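Local structure of envelope polyprotein (5FXU) at residues E239-P244 and D248-E253. The protein probably serves, as the ectodomain of the Gn envelope glycoprotein of Puumala virus, in forming the antigenic surface of the virion. Residues are numbered along the deposited sequence; the frame is centred on the assembly and turned at random.
Sequences EPLYIP and DYRSAE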
loop_
_atom_site.group_PDB
_atom_site.type_symbol
_atom_site.label_atom_id
_atom_site.label_comp_id
_atom_site.label_asym_id
_atom_site.label_seq_id
_atom_site.Cartn_x
_atom_site.Cartn_y
_atom_site.Cartn_z
ATOM N N GLU A 239 -0.532 12.371 11.098
ATOM C CA GLU A 239 -1.905 12.422 10.659
ATOM C C GLU A 239 -2.018 11.855 9.239
ATOM O O GLU A 239 -1.081 11.959 8.462
ATOM C CB GLU A 239 -2.408 13.850 10.703
ATOM C CG GLU A 239 -2.523 14.306 12.139
ATOM C CD GLU A 239 -3.046 15.712 12.286
ATOM O OE1 GLU A 239 -2.713 16.591 11.453
ATOM O OE2 GLU A 239 -3.795 15.932 13.258
ATOM N N PRO A 240 -3.176 11.280 8.892
ATOM C CA PRO A 240 -3.340 10.795 7.522
ATOM C C PRO A 240 -3.202 11.905 6.464
ATOM O O PRO A 240 -3.640 13.026 6.680
ATOM C CB PRO A 240 -4.765 10.234 7.511
ATOM C CG PRO A 240 -5.132 10.103 8.961
ATOM C CD PRO A 240 -4.429 11.199 9.652
ATOM N N LEU A 241 -2.541 11.571 5.367
ATOM C CA LEU A 241 -2.319 12.466 4.238
ATOM C C LEU A 241 -3.093 11.897 3.037
ATOM O O LEU A 241 -2.903 10.748 2.665
ATOM C CB LEU A 241 -0.834 12.499 3.955
ATOM C CG LEU A 241 -0.370 13.106 2.643
ATOM C CD1 LEU A 241 -0.733 14.585 2.563
ATOM C CD2 LEU A 241 1.131 12.898 2.522
ATOM N N TYR A 242 -4.012 12.695 2.506
ATOM C CA TYR A 242 -4.848 12.347 1.384
ATOM C C TYR A 242 -4.102 12.673 0.080
ATOM O O TYR A 242 -3.589 13.775 -0.089
ATOM C CB TYR A 242 -6.146 13.143 1.486
ATOM C CG TYR A 242 -7.202 12.840 0.431
ATOM C CD1 TYR A 242 -7.117 13.376 -0.871
ATOM C CD2 TYR A 242 -8.329 12.047 0.740
ATOM C CE1 TYR A 242 -8.097 13.101 -1.826
ATOM C CE2 TYR A 242 -9.317 11.795 -0.204
ATOM C CZ TYR A 242 -9.199 12.329 -1.474
ATOM O OH TYR A 242 -10.170 12.071 -2.397
ATOM N N ILE A 243 -4.046 11.716 -0.841
ATOM C CA ILE A 243 -3.402 11.912 -2.158
ATOM C C ILE A 243 -4.473 11.722 -3.227
ATOM O O ILE A 243 -5.050 10.650 -3.293
ATOM C CB ILE A 243 -2.276 10.881 -2.421
ATOM C CG1 ILE A 243 -1.261 10.823 -1.270
ATOM C CG2 ILE A 243 -1.610 11.128 -3.769
ATOM C CD1 ILE A 243 -0.418 12.054 -1.102
ATOM N N PRO A 244 -4.751 12.726 -4.069
ATOM C CA PRO A 244 -4.052 14.038 -4.068
ATOM C C PRO A 244 -4.730 15.145 -3.298
ATOM O O PRO A 244 -5.931 15.255 -3.330
ATOM C CB PRO A 244 -3.990 14.400 -5.548
ATOM C CG PRO A 244 -5.139 13.699 -6.153
ATOM C CD PRO A 244 -5.610 12.583 -5.257
ATOM N N ASP A 248 -0.947 20.804 -1.426
ATOM C CA ASP A 248 -0.064 20.294 -0.384
ATOM C C ASP A 248 1.244 19.775 -0.968
ATOM O O ASP A 248 1.240 18.799 -1.722
ATOM C CB ASP A 248 -0.786 19.171 0.376
ATOM C CG ASP A 248 -0.115 18.783 1.675
ATOM O OD1 ASP A 248 1.100 18.465 1.712
ATOM O OD2 ASP A 248 -0.840 18.758 2.704
ATOM N N TYR A 249 2.352 20.350 -0.522
ATOM C CA TYR A 249 3.666 20.020 -1.043
ATOM C C TYR A 249 4.050 18.528 -0.863
ATOM O O TYR A 249 4.796 17.979 -1.656
ATOM C CB TYR A 249 4.761 20.959 -0.472
ATOM C CG TYR A 249 5.261 20.579 0.894
ATOM C CD1 TYR A 249 6.213 19.572 1.027
ATOM C CD2 TYR A 249 4.798 21.232 2.057
ATOM C CE1 TYR A 249 6.681 19.197 2.260
ATOM C CE2 TYR A 249 5.258 20.870 3.317
ATOM C CZ TYR A 249 6.199 19.855 3.411
ATOM O OH TYR A 249 6.677 19.454 4.625
ATOM N N ARG A 250 3.515 17.903 0.159
ATOM C CA ARG A 250 3.801 16.504 0.463
ATOM C C ARG A 250 3.049 15.573 -0.453
ATOM O O ARG A 250 3.598 14.591 -0.901
ATOM C CB ARG A 250 3.420 16.176 1.889
ATOM C CG ARG A 250 4.157 17.028 2.900
ATOM C CD ARG A 250 3.603 16.770 4.263
ATOM N NE ARG A 250 2.239 17.305 4.339
ATOM C CZ ARG A 250 1.338 16.976 5.260
ATOM N NH1 ARG A 250 1.637 16.075 6.214
ATOM N NH2 ARG A 250 0.128 17.527 5.213
ATOM N N SER A 251 1.797 15.916 -0.754
ATOM C CA SER A 251 1.026 15.207 -1.753
ATOM C C SER A 251 1.748 15.255 -3.082
ATOM O O SER A 251 1.874 14.218 -3.738
ATOM C CB SER A 251 -0.376 15.786 -1.884
ATOM O OG SER A 251 -1.042 15.303 -3.027
ATOM N N ALA A 252 2.213 16.449 -3.482
ATOM C CA ALA A 252 2.937 16.610 -4.737
ATOM C C ALA A 252 4.180 15.732 -4.762
ATOM O O ALA A 252 4.497 15.132 -5.764
ATOM C CB ALA A 252 3.306 18.077 -5.008
ATOM N N GLU A 253 4.890 15.693 -3.664
ATOM C CA GLU A 253 6.065 14.867 -3.559
ATOM C C GLU A 253 5.793 13.385 -3.642
ATOM O O GLU A 253 6.564 12.653 -4.284
ATOM C CB GLU A 253 6.829 15.204 -2.286
ATOM C CG GLU A 253 7.633 16.466 -2.464
ATOM C CD GLU A 253 8.498 16.776 -1.281
ATOM O OE1 GLU A 253 8.315 16.183 -0.176
ATOM O OE2 GLU A 253 9.366 17.649 -1.489
HETATM O O HOH W 1 0.454 14.341 7.729
HETATM O O HOH W 2 -1.986 15.537 7.041
#
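Leu241 lays its two methyl groups over the side chain of Arg250: CD1 sits 4.0 Å above one face of the guanidinium, offset toward its rim, while CD2 lies 4.0 Å from Arg250 CB, so one branch covers the flat end and the other the root of the chain. Arg250 is bent at chi3 (-69°), and this turn folds the guanidinium back onto the carboxylate of Asp248. The grip is side-on and twofold. Arg250 NE donates to the syn lone pair of Asp248 OD1, and Arg250 NH2 reaches Asp248 OD2 at 3.0 Å in a salt bridge; both oxygens lie somewhat out of the guanidinium plane. OD1 also accepts from the backbone, with Arg250 N at 2.9 Å on its anti lone pair, which identifies Asp248 as the N-cap of helix 249-260. The contact lies at a strand-to-helix connection within the Gn head: strand 237-243 runs through a short loop into the capped helix, whose first turn packs back against it; the local axes approach to 8.5 Å at 52°. Two waters extend the Arg250 end toward the start of the strand segment: one donates to Glu239 O and accepts from Arg250 NH1 at 2.6 Å, the other donates to Pro240 O and accepts only a weak bond from Arg250 NH2. Farther along, Ile243 directs CD1 at the helix backbone, 3.5 Å from Ser251 CA, and its side chain also touches Val254 and Leu255. Pro244, which follows a cis peptide bond, brings its CA to 3.4 Å from Ser251 OG. That hydroxyl, placed anti to the backbone N (chi1 168°), is hydrogen-bonded to Thr245 N in the connecting loop.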